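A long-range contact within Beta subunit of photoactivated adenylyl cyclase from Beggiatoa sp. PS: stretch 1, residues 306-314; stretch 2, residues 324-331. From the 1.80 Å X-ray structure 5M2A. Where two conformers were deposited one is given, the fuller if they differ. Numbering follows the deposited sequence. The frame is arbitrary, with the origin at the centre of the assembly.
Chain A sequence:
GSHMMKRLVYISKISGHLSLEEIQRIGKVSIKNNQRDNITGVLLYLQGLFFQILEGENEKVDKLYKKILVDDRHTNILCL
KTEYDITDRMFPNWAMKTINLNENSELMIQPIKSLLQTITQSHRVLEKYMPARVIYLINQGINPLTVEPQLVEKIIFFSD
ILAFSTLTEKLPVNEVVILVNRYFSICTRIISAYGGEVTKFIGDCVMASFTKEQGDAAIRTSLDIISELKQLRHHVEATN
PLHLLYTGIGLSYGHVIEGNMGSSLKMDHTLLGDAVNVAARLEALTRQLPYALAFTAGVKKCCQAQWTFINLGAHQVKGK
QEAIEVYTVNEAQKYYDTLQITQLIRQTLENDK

Stretch 1, residues 306-314: QWTFINLGA
Stretch 2 (324-331) IEVYTVNE

What forms the apolar centre of the contact? On one face of the sheet Val329 (chi1 m) lies beside two aromatic residues: its CG1 is 3.8 Å from Trp307 CB and 3.9 Å from Phe309 CD1. Trp307 is m with chi2 105° and Phe309 m with chi2 -72°; Val329, a compact branched residue, is buried against them. On the other face Ile310 (m, t) meets Thr328 (chi1 t), with Ile310 CB 3.8 Å from Thr328 CG2. Thr328 CG2 is also 3.6 Å from Leu312 CD1, while Leu312 CB lies 4.2 Å from Val326 CG1; Leu312 is m, t and Val326 is t. Thr328 suits this buried site because its methyl packs here while its hydroxyl is hydrogen-bonded elsewhere in the structure.

How does the backbone carry these side chains? Strands 309-314 and 324-329 run antiparallel, their directions 147° apart and their axes approaching to 4.5 Å. Phe309 pairs with Val329 (CA to CA 4.6 Å) and Asn311 with Tyr327 (CA to CA 4.7 Å) at non-hydrogen-bonded sites. Between them Ile310 and Thr328, with CA atoms 5.3 Å apart, form a hydrogen-bonded pair: Ile310 N donates to Thr328 O and Thr328 N to Ile310 O, both at 3.0 Å. Beyond the strand, Asn330 N donates to Thr308 O at 3.0 Å as stretch 2 enters a 3-10 segment at phi/psi -55/-37.

Where does the regular ladder break? A beta bulge shifts the register by one between Asn311 and Ala314, so that Ala314 pairs with Glu325 (CA to CA 4.3 Å). Leu312 turns to phi/psi -98/16 and Gly313 to 81/176, a positive phi that favours glycine. Two bonds span the bulge: Leu312 N gives its hydrogen to Val326 O at 2.8 Å, and Val326 N to Gly313 O at 3.0 Å.

What closes the polar edge? Asn311 (chi1 t, chi2 -76°) uses both ends of its amide: ND2 donates to Glu325 OE1 at 2.8 Å, while OD1 accepts from Gly313 N, also at 2.8 Å, tying the side chain to the bulge. Tyr327 (m, chi2 88°) extends on the same face, its OH 3.2 Å from Asn311 ND2. Glu325, folded back as m, m with chi3 -64°, brings OE2 to 3.2 Å from Ala314 CB, a close approach to a small side chain. Altogether the two stretches bury 772 Å², summed over both sides.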

# COMPACT_ATOMS: atom_id res chain seq x y z
N GLN A 306 -24.54 17.85 -18.35
CA GLN A 306 -25.13 17.62 -19.68
C GLN A 306 -24.10 16.98 -20.62
O GLN A 306 -23.74 17.51 -21.66
CB GLN A 306 -25.66 18.93 -20.25
CG GLN A 306 -26.77 19.57 -19.44
CD GLN A 306 -28.06 18.78 -19.49
OE1 GLN A 306 -28.50 18.34 -20.55
NE2 GLN A 306 -28.69 18.59 -18.33
N TRP A 307 -23.63 15.80 -20.22
CA TRP A 307 -22.77 15.04 -21.12
C TRP A 307 -23.57 14.56 -22.32
O TRP A 307 -24.77 14.33 -22.24
CB TRP A 307 -22.17 13.83 -20.40
CG TRP A 307 -21.41 14.18 -19.16
CD1 TRP A 307 -21.82 14.00 -17.88
CD2 TRP A 307 -20.11 14.77 -19.10
NE1 TRP A 307 -20.85 14.44 -17.01
CE2 TRP A 307 -19.79 14.92 -17.73
CE3 TRP A 307 -19.18 15.18 -20.06
CZ2 TRP A 307 -18.59 15.48 -17.31
CZ3 TRP A 307 -17.99 15.74 -19.64
CH2 TRP A 307 -17.69 15.87 -18.27
N THR A 308 -22.88 14.42 -23.45
CA THR A 308 -23.45 13.73 -24.61
C THR A 308 -23.08 12.26 -24.48
O THR A 308 -22.01 11.82 -24.90
CB THR A 308 -22.93 14.33 -25.92
OG1 THR A 308 -23.32 15.71 -25.99
CG2 THR A 308 -23.51 13.58 -27.11
N PHE A 309 -23.97 11.49 -23.87
CA PHE A 309 -23.70 10.08 -23.65
C PHE A 309 -23.91 9.31 -24.95
O PHE A 309 -24.84 9.58 -25.72
CB PHE A 309 -24.60 9.52 -22.55
CG PHE A 309 -24.26 10.02 -21.17
CD1 PHE A 309 -23.12 9.59 -20.52
CD2 PHE A 309 -25.12 10.90 -20.51
CE1 PHE A 309 -22.82 10.05 -19.23
CE2 PHE A 309 -24.84 11.35 -19.23
CZ PHE A 309 -23.68 10.93 -18.59
N ILE A 310 -23.03 8.35 -25.19
CA ILE A 310 -23.04 7.55 -26.41
C ILE A 310 -23.11 6.09 -25.99
O ILE A 310 -22.29 5.62 -25.19
CB ILE A 310 -21.79 7.82 -27.27
CG1 ILE A 310 -21.84 9.24 -27.83
CG2 ILE A 310 -21.68 6.78 -28.38
CD1 ILE A 310 -20.62 9.65 -28.61
N ASN A 311 -24.11 5.37 -26.51
CA ASN A 311 -24.27 3.97 -26.17
C ASN A 311 -23.41 3.11 -27.09
O ASN A 311 -23.60 3.11 -28.31
CB ASN A 311 -25.74 3.55 -26.28
CG ASN A 311 -25.97 2.13 -25.81
OD1 ASN A 311 -25.65 1.18 -26.53
ND2 ASN A 311 -26.50 1.98 -24.61
N LEU A 312 -22.47 2.37 -26.50
CA LEU A 312 -21.56 1.51 -27.22
C LEU A 312 -22.02 0.05 -27.24
O LEU A 312 -21.22 -0.84 -27.53
CB LEU A 312 -20.15 1.62 -26.63
CG LEU A 312 -19.60 3.04 -26.69
CD1 LEU A 312 -18.23 3.13 -26.03
CD2 LEU A 312 -19.53 3.50 -28.15
N GLY A 313 -23.29 -0.20 -26.91
CA GLY A 313 -23.86 -1.52 -27.03
C GLY A 313 -23.51 -2.42 -25.86
O GLY A 313 -22.77 -2.07 -24.95
N ALA A 314 -24.08 -3.63 -25.89
CA ALA A 314 -23.84 -4.61 -24.85
C ALA A 314 -22.55 -5.37 -25.12
O ALA A 314 -22.27 -5.77 -26.25
CB ALA A 314 -25.01 -5.58 -24.73
N ILE A 324 -23.29 -6.38 -20.31
CA ILE A 324 -23.59 -5.08 -19.71
C ILE A 324 -23.54 -4.01 -20.79
O ILE A 324 -22.70 -4.05 -21.70
CB ILE A 324 -22.61 -4.74 -18.57
CG1 ILE A 324 -21.18 -4.78 -19.09
CG2 ILE A 324 -22.80 -5.69 -17.40
CD1 ILE A 324 -20.22 -3.95 -18.27
N GLU A 325 -24.43 -3.03 -20.67
CA GLU A 325 -24.42 -1.88 -21.56
C GLU A 325 -23.18 -1.03 -21.29
O GLU A 325 -22.88 -0.72 -20.13
CB GLU A 325 -25.67 -1.04 -21.37
CG GLU A 325 -26.90 -1.61 -22.04
CD GLU A 325 -26.70 -1.77 -23.54
OE1 GLU A 325 -26.53 -0.75 -24.24
OE2 GLU A 325 -26.70 -2.92 -24.02
N VAL A 326 -22.47 -0.66 -22.34
CA VAL A 326 -21.28 0.18 -22.23
C VAL A 326 -21.60 1.55 -22.78
O VAL A 326 -22.24 1.67 -23.83
CB VAL A 326 -20.07 -0.43 -22.96
CG1 VAL A 326 -18.87 0.50 -22.84
CG2 VAL A 326 -19.77 -1.81 -22.40
N TYR A 327 -21.17 2.58 -22.06
CA TYR A 327 -21.37 3.96 -22.47
C TYR A 327 -20.04 4.69 -22.50
O TYR A 327 -19.05 4.25 -21.92
CB TYR A 327 -22.32 4.70 -21.52
CG TYR A 327 -23.74 4.24 -21.58
CD1 TYR A 327 -24.19 3.19 -20.78
CD2 TYR A 327 -24.64 4.84 -22.45
CE1 TYR A 327 -25.50 2.76 -20.85
CE2 TYR A 327 -25.95 4.42 -22.52
CZ TYR A 327 -26.37 3.38 -21.72
OH TYR A 327 -27.68 2.97 -21.80
N THR A 328 -20.06 5.84 -23.15
CA THR A 328 -18.96 6.79 -23.13
C THR A 328 -19.56 8.18 -23.26
O THR A 328 -20.78 8.36 -23.25
CB THR A 328 -17.95 6.47 -24.24
OG1 THR A 328 -16.81 7.32 -24.08
CG2 THR A 328 -18.57 6.71 -25.61
N VAL A 329 -18.68 9.18 -23.34
CA VAL A 329 -19.10 10.54 -23.65
C VAL A 329 -18.42 10.97 -24.95
O VAL A 329 -17.33 10.50 -25.28
CB VAL A 329 -18.81 11.54 -22.51
CG1 VAL A 329 -19.64 11.17 -21.25
CG2 VAL A 329 -17.32 11.58 -22.16
N ASN A 330 -19.09 11.85 -25.69
CA ASN A 330 -18.55 12.32 -26.96
C ASN A 330 -17.15 12.91 -26.79
O ASN A 330 -16.28 12.73 -27.64
CB ASN A 330 -19.50 13.35 -27.57
CG ASN A 330 -19.07 13.81 -28.95
OD1 ASN A 330 -18.76 14.98 -29.16
ND2 ASN A 330 -19.05 12.88 -29.90
N GLU A 331 -16.92 13.61 -25.67
CA GLU A 331 -15.63 14.23 -25.42
C GLU A 331 -14.48 13.22 -25.33
O GLU A 331 -13.32 13.61 -25.48
CB GLU A 331 -15.68 15.06 -24.13
CG GLU A 331 -16.60 16.28 -24.18
CD GLU A 331 -16.12 17.36 -25.14
OE1 GLU A 331 -14.90 17.58 -25.23
OE2 GLU A 331 -16.97 17.99 -25.80